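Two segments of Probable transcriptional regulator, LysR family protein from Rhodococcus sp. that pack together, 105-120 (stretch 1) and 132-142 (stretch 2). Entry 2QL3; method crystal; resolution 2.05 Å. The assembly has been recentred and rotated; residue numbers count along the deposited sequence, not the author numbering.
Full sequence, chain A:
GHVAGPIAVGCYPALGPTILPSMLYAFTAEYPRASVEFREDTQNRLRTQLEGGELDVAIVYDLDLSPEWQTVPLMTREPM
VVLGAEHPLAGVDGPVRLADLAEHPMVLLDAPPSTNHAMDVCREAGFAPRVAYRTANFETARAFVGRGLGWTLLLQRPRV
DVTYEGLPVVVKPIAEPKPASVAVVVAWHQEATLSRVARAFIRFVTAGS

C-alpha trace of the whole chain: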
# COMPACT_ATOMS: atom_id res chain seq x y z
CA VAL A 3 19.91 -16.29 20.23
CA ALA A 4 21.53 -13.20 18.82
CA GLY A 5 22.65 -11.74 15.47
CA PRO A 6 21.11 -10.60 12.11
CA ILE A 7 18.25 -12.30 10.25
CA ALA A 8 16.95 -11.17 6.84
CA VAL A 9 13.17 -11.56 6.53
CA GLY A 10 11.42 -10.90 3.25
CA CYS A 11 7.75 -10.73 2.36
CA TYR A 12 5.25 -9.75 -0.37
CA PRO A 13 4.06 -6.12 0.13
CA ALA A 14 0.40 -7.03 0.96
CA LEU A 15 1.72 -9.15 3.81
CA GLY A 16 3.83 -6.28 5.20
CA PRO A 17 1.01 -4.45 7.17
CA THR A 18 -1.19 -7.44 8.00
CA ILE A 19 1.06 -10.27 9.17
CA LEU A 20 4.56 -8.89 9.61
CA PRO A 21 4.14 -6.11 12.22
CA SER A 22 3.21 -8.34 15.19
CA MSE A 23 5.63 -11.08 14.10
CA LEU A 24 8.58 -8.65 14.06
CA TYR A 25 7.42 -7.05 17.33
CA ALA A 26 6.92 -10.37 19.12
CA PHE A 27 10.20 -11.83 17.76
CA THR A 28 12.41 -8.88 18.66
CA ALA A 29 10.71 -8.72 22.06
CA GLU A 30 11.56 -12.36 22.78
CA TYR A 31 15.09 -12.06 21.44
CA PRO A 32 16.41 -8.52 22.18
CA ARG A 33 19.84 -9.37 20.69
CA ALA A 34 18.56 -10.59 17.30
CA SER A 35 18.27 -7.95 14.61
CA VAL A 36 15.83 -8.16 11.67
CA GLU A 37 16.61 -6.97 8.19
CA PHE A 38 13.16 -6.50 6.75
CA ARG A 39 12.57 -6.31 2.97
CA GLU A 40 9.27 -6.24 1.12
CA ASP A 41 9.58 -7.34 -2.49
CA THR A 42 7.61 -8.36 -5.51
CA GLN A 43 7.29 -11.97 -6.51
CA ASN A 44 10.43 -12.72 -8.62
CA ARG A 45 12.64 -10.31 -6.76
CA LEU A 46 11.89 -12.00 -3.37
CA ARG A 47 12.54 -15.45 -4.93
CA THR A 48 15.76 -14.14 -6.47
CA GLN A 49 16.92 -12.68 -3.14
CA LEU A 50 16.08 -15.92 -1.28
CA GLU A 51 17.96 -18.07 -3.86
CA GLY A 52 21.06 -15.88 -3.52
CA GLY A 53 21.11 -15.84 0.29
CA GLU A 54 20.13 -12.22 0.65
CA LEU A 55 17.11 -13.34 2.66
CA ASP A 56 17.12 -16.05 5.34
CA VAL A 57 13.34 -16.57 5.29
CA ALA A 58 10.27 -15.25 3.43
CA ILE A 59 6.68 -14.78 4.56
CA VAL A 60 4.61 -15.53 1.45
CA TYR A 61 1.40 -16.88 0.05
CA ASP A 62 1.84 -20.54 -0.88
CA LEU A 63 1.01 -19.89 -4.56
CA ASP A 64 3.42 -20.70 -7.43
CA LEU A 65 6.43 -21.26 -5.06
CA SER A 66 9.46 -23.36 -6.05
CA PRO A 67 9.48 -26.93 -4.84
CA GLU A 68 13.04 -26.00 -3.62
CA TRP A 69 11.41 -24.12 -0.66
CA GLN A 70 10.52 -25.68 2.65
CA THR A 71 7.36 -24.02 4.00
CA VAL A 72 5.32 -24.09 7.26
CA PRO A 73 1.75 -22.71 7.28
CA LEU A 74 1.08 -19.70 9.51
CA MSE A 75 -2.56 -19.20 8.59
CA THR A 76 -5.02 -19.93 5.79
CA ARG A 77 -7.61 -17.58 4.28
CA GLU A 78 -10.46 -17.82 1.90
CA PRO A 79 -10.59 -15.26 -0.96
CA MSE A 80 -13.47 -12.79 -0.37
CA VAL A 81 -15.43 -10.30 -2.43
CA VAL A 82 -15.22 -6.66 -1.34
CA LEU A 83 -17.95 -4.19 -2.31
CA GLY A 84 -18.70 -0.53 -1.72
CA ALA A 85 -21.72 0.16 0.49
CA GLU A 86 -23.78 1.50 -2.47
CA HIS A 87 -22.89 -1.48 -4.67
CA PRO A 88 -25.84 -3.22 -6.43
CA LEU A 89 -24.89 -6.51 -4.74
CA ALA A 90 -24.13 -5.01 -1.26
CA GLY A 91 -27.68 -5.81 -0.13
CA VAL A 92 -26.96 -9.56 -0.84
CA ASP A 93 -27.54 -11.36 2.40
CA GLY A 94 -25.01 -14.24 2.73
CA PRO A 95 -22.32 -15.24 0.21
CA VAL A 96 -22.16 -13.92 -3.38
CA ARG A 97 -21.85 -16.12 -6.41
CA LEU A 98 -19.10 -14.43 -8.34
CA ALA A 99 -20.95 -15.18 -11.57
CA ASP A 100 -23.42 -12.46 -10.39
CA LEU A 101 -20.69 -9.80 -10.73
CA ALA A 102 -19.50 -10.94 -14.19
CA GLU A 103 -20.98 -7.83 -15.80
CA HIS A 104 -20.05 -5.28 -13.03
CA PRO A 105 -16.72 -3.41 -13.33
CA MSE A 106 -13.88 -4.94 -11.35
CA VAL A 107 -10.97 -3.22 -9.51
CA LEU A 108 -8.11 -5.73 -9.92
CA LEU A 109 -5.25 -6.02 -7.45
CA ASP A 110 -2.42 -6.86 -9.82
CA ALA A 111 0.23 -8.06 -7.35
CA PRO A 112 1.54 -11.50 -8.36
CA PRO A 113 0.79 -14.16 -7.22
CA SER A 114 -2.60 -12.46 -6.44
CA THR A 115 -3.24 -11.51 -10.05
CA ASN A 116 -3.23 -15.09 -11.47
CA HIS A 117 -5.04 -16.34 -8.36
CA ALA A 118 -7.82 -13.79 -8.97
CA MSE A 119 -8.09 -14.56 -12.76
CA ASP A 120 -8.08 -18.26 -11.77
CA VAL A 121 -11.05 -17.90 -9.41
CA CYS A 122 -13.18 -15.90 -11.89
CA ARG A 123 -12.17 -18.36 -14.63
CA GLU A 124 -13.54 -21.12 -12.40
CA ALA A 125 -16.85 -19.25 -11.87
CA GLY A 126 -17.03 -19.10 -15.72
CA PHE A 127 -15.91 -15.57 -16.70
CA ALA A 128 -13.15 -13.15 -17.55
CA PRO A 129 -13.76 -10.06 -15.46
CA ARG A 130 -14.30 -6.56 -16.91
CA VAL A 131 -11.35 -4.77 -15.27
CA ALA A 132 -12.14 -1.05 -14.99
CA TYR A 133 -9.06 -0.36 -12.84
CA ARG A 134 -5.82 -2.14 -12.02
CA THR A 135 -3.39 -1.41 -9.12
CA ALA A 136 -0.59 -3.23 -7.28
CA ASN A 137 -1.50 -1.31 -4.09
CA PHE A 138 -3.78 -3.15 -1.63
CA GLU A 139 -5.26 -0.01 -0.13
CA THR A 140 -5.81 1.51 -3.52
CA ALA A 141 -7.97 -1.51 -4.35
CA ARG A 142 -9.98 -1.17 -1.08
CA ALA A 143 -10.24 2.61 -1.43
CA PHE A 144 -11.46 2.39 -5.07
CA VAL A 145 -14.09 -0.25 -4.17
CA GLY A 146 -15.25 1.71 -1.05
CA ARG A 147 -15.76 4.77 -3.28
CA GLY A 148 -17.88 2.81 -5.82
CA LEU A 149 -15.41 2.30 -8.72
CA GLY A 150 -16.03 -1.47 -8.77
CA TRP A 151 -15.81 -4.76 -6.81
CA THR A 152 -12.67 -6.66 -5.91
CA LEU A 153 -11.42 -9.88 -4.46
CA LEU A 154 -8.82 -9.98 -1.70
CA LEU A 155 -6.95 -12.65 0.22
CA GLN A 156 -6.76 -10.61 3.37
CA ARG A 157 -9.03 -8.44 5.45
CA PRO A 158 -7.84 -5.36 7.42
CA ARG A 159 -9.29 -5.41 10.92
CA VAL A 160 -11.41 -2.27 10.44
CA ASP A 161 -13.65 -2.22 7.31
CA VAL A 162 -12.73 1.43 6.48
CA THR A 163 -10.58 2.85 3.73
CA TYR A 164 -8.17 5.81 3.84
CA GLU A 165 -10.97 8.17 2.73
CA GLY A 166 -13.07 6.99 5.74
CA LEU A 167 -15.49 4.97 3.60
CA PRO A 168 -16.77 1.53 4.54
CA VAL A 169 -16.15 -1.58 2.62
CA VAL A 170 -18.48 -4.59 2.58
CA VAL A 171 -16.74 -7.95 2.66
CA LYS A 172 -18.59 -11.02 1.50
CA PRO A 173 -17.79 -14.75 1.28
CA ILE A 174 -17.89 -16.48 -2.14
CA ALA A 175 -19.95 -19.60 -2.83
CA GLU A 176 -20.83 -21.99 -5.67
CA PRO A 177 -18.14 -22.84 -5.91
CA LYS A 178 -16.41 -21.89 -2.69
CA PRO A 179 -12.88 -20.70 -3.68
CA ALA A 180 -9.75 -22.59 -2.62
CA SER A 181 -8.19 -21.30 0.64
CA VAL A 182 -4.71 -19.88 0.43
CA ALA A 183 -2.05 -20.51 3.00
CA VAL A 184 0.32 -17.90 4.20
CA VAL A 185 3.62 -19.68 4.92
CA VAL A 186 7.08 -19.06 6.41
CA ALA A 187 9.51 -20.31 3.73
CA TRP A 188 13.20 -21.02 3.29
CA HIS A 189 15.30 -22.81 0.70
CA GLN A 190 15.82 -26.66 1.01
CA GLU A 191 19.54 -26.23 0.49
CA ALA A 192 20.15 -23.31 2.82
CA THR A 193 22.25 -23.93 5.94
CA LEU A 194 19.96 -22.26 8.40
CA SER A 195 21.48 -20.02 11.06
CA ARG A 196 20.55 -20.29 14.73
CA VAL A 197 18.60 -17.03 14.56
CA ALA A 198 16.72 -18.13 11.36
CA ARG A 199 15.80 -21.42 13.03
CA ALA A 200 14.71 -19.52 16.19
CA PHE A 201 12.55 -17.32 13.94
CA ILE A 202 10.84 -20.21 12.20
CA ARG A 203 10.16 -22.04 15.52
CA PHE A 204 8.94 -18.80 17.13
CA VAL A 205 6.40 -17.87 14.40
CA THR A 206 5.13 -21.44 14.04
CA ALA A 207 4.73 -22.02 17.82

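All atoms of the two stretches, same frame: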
# COMPACT_ATOMS: atom_id res chain seq x y z
N PRO A 105 -18.12 -3.74 -13.13
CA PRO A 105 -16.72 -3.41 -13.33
C PRO A 105 -15.89 -3.91 -12.17
O PRO A 105 -16.29 -3.72 -11.04
CB PRO A 105 -16.69 -1.86 -13.28
CG PRO A 105 -17.99 -1.43 -12.84
CD PRO A 105 -18.97 -2.55 -12.97
N MSE A 106 -14.73 -4.51 -12.43
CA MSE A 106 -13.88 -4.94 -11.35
C MSE A 106 -12.68 -4.01 -11.15
O MSE A 106 -12.19 -3.43 -12.09
CB MSE A 106 -13.43 -6.42 -11.58
CG MSE A 106 -12.58 -7.00 -10.41
SE MSE A 106 -11.44 -8.43 -11.09
CE MSE A 106 -10.84 -9.22 -9.32
N VAL A 107 -12.23 -3.87 -9.89
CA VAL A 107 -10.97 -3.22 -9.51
C VAL A 107 -10.05 -4.41 -9.20
O VAL A 107 -10.33 -5.20 -8.28
CB VAL A 107 -11.10 -2.33 -8.22
CG1 VAL A 107 -9.74 -1.77 -7.79
CG2 VAL A 107 -12.03 -1.17 -8.45
N LEU A 108 -9.02 -4.59 -10.02
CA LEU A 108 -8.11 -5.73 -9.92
C LEU A 108 -6.84 -5.36 -9.15
O LEU A 108 -6.14 -4.39 -9.49
CB LEU A 108 -7.76 -6.24 -11.32
CG LEU A 108 -6.67 -7.28 -11.46
CD1 LEU A 108 -7.21 -8.58 -11.02
CD2 LEU A 108 -6.14 -7.44 -12.90
N LEU A 109 -6.56 -6.11 -8.10
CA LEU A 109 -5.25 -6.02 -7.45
C LEU A 109 -4.24 -6.83 -8.29
O LEU A 109 -4.32 -8.03 -8.39
CB LEU A 109 -5.32 -6.56 -6.01
CG LEU A 109 -3.96 -6.42 -5.27
CD1 LEU A 109 -3.58 -4.93 -5.13
CD2 LEU A 109 -3.97 -7.09 -3.93
N ASP A 110 -3.34 -6.14 -8.97
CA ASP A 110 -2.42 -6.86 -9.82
C ASP A 110 -1.11 -6.95 -9.04
O ASP A 110 -0.24 -6.11 -9.21
CB ASP A 110 -2.19 -6.13 -11.13
CG ASP A 110 -1.26 -6.91 -12.09
OD1 ASP A 110 -0.62 -7.96 -11.70
OD2 ASP A 110 -1.15 -6.48 -13.25
N ALA A 111 -1.00 -7.93 -8.15
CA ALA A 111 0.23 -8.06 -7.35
C ALA A 111 0.56 -9.53 -7.30
O ALA A 111 0.19 -10.19 -6.33
CB ALA A 111 0.05 -7.46 -5.93
N PRO A 112 1.27 -10.06 -8.35
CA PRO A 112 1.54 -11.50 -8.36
C PRO A 112 2.09 -11.98 -6.99
O PRO A 112 2.95 -11.29 -6.36
CB PRO A 112 2.52 -11.69 -9.52
CG PRO A 112 2.27 -10.50 -10.45
CD PRO A 112 1.83 -9.36 -9.54
N PRO A 113 1.64 -13.16 -6.53
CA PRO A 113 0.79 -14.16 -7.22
C PRO A 113 -0.74 -13.87 -7.16
O PRO A 113 -1.52 -14.68 -7.66
CB PRO A 113 1.07 -15.42 -6.42
CG PRO A 113 1.25 -14.87 -4.99
CD PRO A 113 1.99 -13.61 -5.16
N SER A 114 -1.15 -12.75 -6.56
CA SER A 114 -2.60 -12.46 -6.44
C SER A 114 -3.33 -12.32 -7.76
O SER A 114 -4.50 -12.65 -7.83
CB SER A 114 -2.83 -11.20 -5.62
OG SER A 114 -2.51 -11.51 -4.26
N THR A 115 -2.64 -11.82 -8.78
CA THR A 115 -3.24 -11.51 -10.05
C THR A 115 -3.73 -12.78 -10.75
O THR A 115 -4.87 -12.82 -11.17
CB THR A 115 -2.26 -10.85 -10.98
OG1 THR A 115 -1.46 -9.93 -10.27
CG2 THR A 115 -3.02 -10.16 -12.20
N ASN A 116 -2.86 -13.81 -10.85
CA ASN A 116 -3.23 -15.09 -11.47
C ASN A 116 -4.24 -15.79 -10.60
O ASN A 116 -5.16 -16.44 -11.10
CB ASN A 116 -2.03 -16.04 -11.65
CG ASN A 116 -1.08 -15.61 -12.75
OD1 ASN A 116 -1.24 -14.58 -13.41
ND2 ASN A 116 -0.05 -16.46 -12.97
N HIS A 117 -4.06 -15.71 -9.27
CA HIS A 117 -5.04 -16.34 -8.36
C HIS A 117 -6.47 -15.80 -8.68
O HIS A 117 -7.43 -16.57 -8.82
CB HIS A 117 -4.68 -16.07 -6.88
CG HIS A 117 -5.67 -16.66 -5.92
ND1 HIS A 117 -6.64 -15.89 -5.28
CD2 HIS A 117 -5.93 -17.95 -5.58
CE1 HIS A 117 -7.42 -16.69 -4.57
NE2 HIS A 117 -7.01 -17.94 -4.73
N ALA A 118 -6.56 -14.47 -8.81
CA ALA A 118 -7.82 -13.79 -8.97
C ALA A 118 -8.41 -14.16 -10.34
O ALA A 118 -9.57 -14.51 -10.40
CB ALA A 118 -7.68 -12.25 -8.82
N MSE A 119 -7.61 -14.12 -11.41
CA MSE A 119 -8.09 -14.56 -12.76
C MSE A 119 -8.49 -16.02 -12.75
O MSE A 119 -9.42 -16.42 -13.46
CB MSE A 119 -7.02 -14.39 -13.85
CG MSE A 119 -6.63 -12.99 -14.20
SE MSE A 119 -8.14 -11.75 -14.37
CE MSE A 119 -7.13 -10.23 -15.16
N ASP A 120 -7.79 -16.82 -11.92
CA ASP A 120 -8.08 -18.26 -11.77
C ASP A 120 -9.43 -18.48 -11.12
O ASP A 120 -10.19 -19.30 -11.59
CB ASP A 120 -6.98 -19.05 -10.97
CG ASP A 120 -5.63 -19.23 -11.75
OD1 ASP A 120 -5.56 -18.95 -12.96
OD2 ASP A 120 -4.62 -19.64 -11.12
N ALA A 132 -12.05 -2.52 -14.86
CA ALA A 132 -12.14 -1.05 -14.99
C ALA A 132 -10.87 -0.37 -14.46
O ALA A 132 -10.46 0.70 -14.98
CB ALA A 132 -13.35 -0.56 -14.21
N TYR A 133 -10.24 -0.95 -13.44
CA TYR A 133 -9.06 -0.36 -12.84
C TYR A 133 -8.14 -1.45 -12.31
O TYR A 133 -8.60 -2.45 -11.81
CB TYR A 133 -9.41 0.64 -11.69
CG TYR A 133 -10.29 1.77 -12.13
CD1 TYR A 133 -9.75 2.87 -12.81
CD2 TYR A 133 -11.69 1.72 -11.93
CE1 TYR A 133 -10.58 3.93 -13.28
CE2 TYR A 133 -12.54 2.77 -12.39
CZ TYR A 133 -11.95 3.88 -13.05
OH TYR A 133 -12.72 4.92 -13.50
N ARG A 134 -6.84 -1.21 -12.43
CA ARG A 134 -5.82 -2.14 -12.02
C ARG A 134 -4.84 -1.36 -11.14
O ARG A 134 -4.61 -0.14 -11.37
CB ARG A 134 -5.17 -2.72 -13.29
CG ARG A 134 -3.97 -3.55 -13.10
CD ARG A 134 -3.38 -3.92 -14.50
NE ARG A 134 -4.39 -4.55 -15.38
CZ ARG A 134 -4.52 -5.87 -15.60
NH1 ARG A 134 -5.48 -6.28 -16.43
NH2 ARG A 134 -3.70 -6.77 -15.03
N THR A 135 -4.34 -2.02 -10.08
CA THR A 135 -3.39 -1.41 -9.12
C THR A 135 -2.56 -2.52 -8.43
O THR A 135 -3.05 -3.63 -8.18
CB THR A 135 -4.12 -0.58 -8.01
OG1 THR A 135 -3.17 -0.16 -7.02
CG2 THR A 135 -5.19 -1.43 -7.28
N ALA A 136 -1.31 -2.26 -8.13
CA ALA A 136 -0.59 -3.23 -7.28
C ALA A 136 -0.67 -2.89 -5.78
O ALA A 136 -0.13 -3.63 -4.93
CB ALA A 136 0.89 -3.39 -7.75
N ASN A 137 -1.40 -1.82 -5.45
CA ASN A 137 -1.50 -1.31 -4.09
C ASN A 137 -2.77 -1.80 -3.39
O ASN A 137 -3.84 -1.53 -3.84
CB ASN A 137 -1.47 0.20 -4.10
CG ASN A 137 -1.27 0.78 -2.69
OD1 ASN A 137 -0.80 0.09 -1.77
ND2 ASN A 137 -1.63 2.03 -2.51
N PHE A 138 -2.63 -2.53 -2.30
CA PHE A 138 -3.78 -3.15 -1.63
C PHE A 138 -4.80 -2.12 -1.21
O PHE A 138 -5.99 -2.32 -1.39
CB PHE A 138 -3.28 -3.95 -0.43
CG PHE A 138 -4.24 -4.91 0.15
CD1 PHE A 138 -4.19 -6.26 -0.21
CD2 PHE A 138 -5.07 -4.54 1.19
CE1 PHE A 138 -5.05 -7.22 0.40
CE2 PHE A 138 -5.92 -5.48 1.78
CZ PHE A 138 -5.93 -6.81 1.37
N GLU A 139 -4.33 -1.04 -0.60
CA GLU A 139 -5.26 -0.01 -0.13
C GLU A 139 -5.89 0.75 -1.27
O GLU A 139 -7.03 1.20 -1.15
CB GLU A 139 -4.59 0.97 0.80
CG GLU A 139 -5.59 1.97 1.45
CD GLU A 139 -6.72 1.29 2.25
OE1 GLU A 139 -7.74 1.96 2.53
OE2 GLU A 139 -6.62 0.08 2.61
N THR A 140 -5.18 0.91 -2.38
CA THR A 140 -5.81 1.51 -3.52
C THR A 140 -7.01 0.67 -3.98
O THR A 140 -8.07 1.23 -4.33
CB THR A 140 -4.81 1.78 -4.66
OG1 THR A 140 -3.78 2.67 -4.19
CG2 THR A 140 -5.55 2.39 -5.88
N ALA A 141 -6.88 -0.65 -3.95
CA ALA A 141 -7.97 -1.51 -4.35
C ALA A 141 -9.14 -1.31 -3.41
O ALA A 141 -10.25 -1.15 -3.85
CB ALA A 141 -7.56 -2.98 -4.37
N ARG A 142 -8.90 -1.36 -2.10
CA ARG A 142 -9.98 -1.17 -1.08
C ARG A 142 -10.57 0.20 -1.18
O ARG A 142 -11.82 0.33 -1.15
CB ARG A 142 -9.44 -1.34 0.36
CG ARG A 142 -8.98 -2.72 0.68
CD ARG A 142 -8.41 -2.79 2.13
NE ARG A 142 -9.49 -2.79 3.12
CZ ARG A 142 -9.71 -1.85 4.02
NH1 ARG A 142 -10.71 -1.99 4.90
NH2 ARG A 142 -8.95 -0.77 4.08

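What fills the apolar centre of the contact? Leu 109 does most of this work, with the largest area covered by the other stretch, 89 Å². With chi1 t and chi2 p, its branches reach different neighbours: Leu 109 CD2 lies 3.8 Å from Phe 138 CD1, while Leu 109 CD1 lies 3.6 Å from Asn 137 O and 4.5 Å from Ala 141 CB. Val 107, two residues earlier in the strand and therefore on the same face of the sheet, adds its CG1 at 4.2 Å from CB of Ala 141. All four of these side chains are buried, as suits groups with no polar atoms to satisfy.

How do the backbones join beneath these side chains? Strand 106-109 runs parallel to strand 133-135, their directions differing by 18°, and the hydrogen bonds alternate between them. Leu 108 N donates to Tyr 133 O at 2.8 Å, and Thr 135 N donates to Leu 108 O at 3.0 Å. Just past the strand, Asp 110 N gives a short bond to Thr 135 O, 2.6 Å. At the other end Met 106 O accepts from Ala 132 N at 2.9 Å and, weakly, from Tyr 133 N at 3.4 Å.

How does the second stretch turn from strand into helix while keeping this packing? Thr 135 shares the face of Val 107 and Leu 109, yet its hydroxyl is not stranded there, because Thr 135 OG1 accepts from Asn 137 N at 2.9 Å. Asn 137 occupies the N-cap position, and its ND2 donates to Thr 140 OG1 at 2.8 Å. The helix that follows runs nearly antiparallel to strand 106-109, bringing Phe 138 to Leu 109 and Ala 141 to Leu 109 and Val 107.

What closes the polar edge? On the opposite face of the sheet, exposed Arg 134 extends its side chain back to the first stretch. Arg 134 NH2 forms a salt bridge with Asp 110 OD2 at 3.1 Å, the carboxylate oxygen lying near the guanidinium plane, while Leu 108 CD2 covers one guanidinium face, 3.3 Å from Arg 134 NH2. Arginine suits this place because its long apolar stem can follow the sheet and its charge can end at the carboxylate. The other carboxylate oxygen, Asp 110 OD1, accepts a 2.6 Å hydrogen bond from Thr 115 OG1, tying the salt bridge to the start of the first stretch's helix.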